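Enoyl-CoA hydratase/isomerase (Mycobacterium avium, PDB 3P5M) probably binds acyl-CoA thioesters and catalyses hydration or isomerisation of their enoyl double bond, as a member of the crotonase superfamily. Local coordinates at residues G105-S109 against D137-S141. Sequence-based numbering, arbitrary orientation.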
ATOM      1  N   GLY B 105       4.434   9.625  24.986  1.00 11.32           N
ATOM      2  CA  GLY B 105       5.540   9.492  25.926  1.00 12.32           C
ATOM      3  C   GLY B 105       5.561   8.096  26.495  1.00 11.53           C
ATOM      4  O   GLY B 105       5.504   7.128  25.733  1.00 12.40           O
ATOM      5  N   PHE B 106       5.625   7.982  27.819  1.00 10.96           N
ATOM      6  CA  PHE B 106       5.490   6.659  28.466  1.00 10.44           C
ATOM      7  C   PHE B 106       4.185   5.902  28.121  1.00  9.80           C
ATOM      8  O   PHE B 106       4.140   4.678  28.217  1.00  9.31           O
ATOM      9  CB  PHE B 106       5.601   6.738  29.999  1.00  9.68           C
ATOM     10  CG  PHE B 106       5.425   5.396  30.661  1.00 10.02           C
ATOM     11  CD1 PHE B 106       6.453   4.453  30.621  1.00 10.54           C
ATOM     12  CD2 PHE B 106       4.216   5.036  31.228  1.00 10.21           C
ATOM     13  CE1 PHE B 106       6.290   3.202  31.170  1.00 10.52           C
ATOM     14  CE2 PHE B 106       4.053   3.780  31.795  1.00 10.39           C
ATOM     15  CZ  PHE B 106       5.095   2.874  31.775  1.00  9.94           C
ATOM     16  N   GLY B 107       3.124   6.615  27.757  1.00  9.79           N
ATOM     17  CA  GLY B 107       1.892   5.952  27.272  1.00  9.39           C
ATOM     18  C   GLY B 107       2.124   5.102  26.031  1.00  8.80           C
ATOM     19  O   GLY B 107       1.471   4.073  25.827  1.00  8.44           O
ATOM     20  N   CYS B 108       3.047   5.537  25.191  1.00  9.25           N
ATOM     21  CA  CYS B 108       3.448   4.747  24.048  1.00  9.57           C
ATOM     22  C   CYS B 108       4.249   3.520  24.505  1.00 10.03           C
ATOM     23  O   CYS B 108       3.937   2.368  24.143  1.00  9.14           O
ATOM     24  CB  CYS B 108       4.258   5.614  23.054  1.00 10.70           C
ATOM     25  SG  CYS B 108       4.716   4.748  21.527  1.00 12.56           S
ATOM     26  N   SER B 109       5.288   3.758  25.305  1.00  9.68           N
ATOM     27  CA  SER B 109       6.087   2.678  25.858  1.00  9.87           C
ATOM     28  C   SER B 109       5.182   1.587  26.479  1.00 10.48           C
ATOM     29  O   SER B 109       5.395   0.390  26.239  1.00  8.79           O
ATOM     30  CB  SER B 109       7.018   3.238  26.927  1.00 10.69           C
ATOM     31  OG  SER B 109       7.754   4.354  26.436  1.00 11.14           O
ATOM     32  N   ASP B 137      11.434   7.263  27.353  1.00 13.99           N
ATOM     33  CA  ASP B 137      11.602   6.479  28.598  1.00 14.36           C
ATOM     34  C   ASP B 137      10.799   5.163  28.578  1.00 13.77           C
ATOM     35  O   ASP B 137      10.180   4.805  27.558  1.00 13.81           O
ATOM     36  CB  ASP B 137      11.182   7.304  29.812  1.00 15.46           C
ATOM     37  CG  ASP B 137       9.720   7.683  29.775  1.00 19.74           C
ATOM     38  OD1 ASP B 137       8.935   7.112  28.967  1.00 22.03           O
ATOM     39  OD2 ASP B 137       9.343   8.563  30.558  1.00 25.76           O
ATOM     40  N   GLY B 138      10.801   4.453  29.711  1.00 12.68           N
ATOM     41  CA  GLY B 138      10.107   3.178  29.815  1.00  9.76           C
ATOM     42  C   GLY B 138      10.881   2.056  29.168  1.00  9.17           C
ATOM     43  O   GLY B 138      10.542   0.896  29.357  1.00  9.83           O
ATOM     44  N   GLY B 139      11.932   2.391  28.425  1.00  8.49           N
ATOM     45  CA  GLY B 139      12.623   1.446  27.571  1.00  8.40           C
ATOM     46  C   GLY B 139      12.031   1.471  26.149  1.00  8.29           C
ATOM     47  O   GLY B 139      12.285   0.560  25.368  1.00  8.22           O
ATOM     48  N   ALA B 140      11.261   2.509  25.807  1.00  8.29           N
ATOM     49  CA  ALA B 140      10.860   2.757  24.406  1.00  8.92           C
ATOM     50  C   ALA B 140      12.023   2.600  23.387  1.00  9.70           C
ATOM     51  O   ALA B 140      11.826   2.092  22.264  1.00  8.43           O
ATOM     52  CB  ALA B 140      10.211   4.160  24.256  1.00 10.03           C
ATOM     53  N   SER B 141      13.236   3.013  23.771  1.00  9.72           N
ATOM     54  CA  SER B 141      14.346   3.019  22.787  1.00 10.85           C
ATOM     55  C   SER B 141      14.744   1.602  22.389  1.00 10.99           C
ATOM     56  O   SER B 141      15.236   1.391  21.299  1.00 12.17           O
ATOM     57  CB  SER B 141      15.579   3.774  23.298  1.00  9.86           C
ATOM     58  OG  SER B 141      15.212   5.050  23.803  1.00 10.54           O
TER
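S109, in the first turn of helix 106-113, provides the polar link between the two segments. Its m rotamer directs OG to the carbonyl O of D137, and the resulting hydrogen bond measures 2.7 Å. D137 O also accepts a hydrogen bond from A140 N at 3.1 Å, closing the type I' turn D137-A140, so that one oxygen serves both the turn and the serine. CB of A140 lies 3.3 Å from S109 OG, and the two CA atoms are 5.0 Å apart. The p rotamer of D137 swings its carboxylate back across the gap, so that OD1 comes within 3.5 Å of F106 CB, near the plane of the phenyl ring; this buried oxygen finds no hydrogen-bond partner in the model. With chi1 of F106 in the t well, the ring edge meets G138, F106 CD1 lying 4.0 Å from G138 CA. A side chain on G138 would clash with both F106 and S109. In crotonase-fold enzymes, the N-terminal end of the helix corresponding to 106-113 typically helps form the oxyanion hole, so this contact probably lies beside the active site. G105 forms a backbone hydrogen bond with Q126 of strand 124-126, F106 packs on helix 74-90, and E224 of helix 217-231 hydrogen-bonds G139 N and S141 OG.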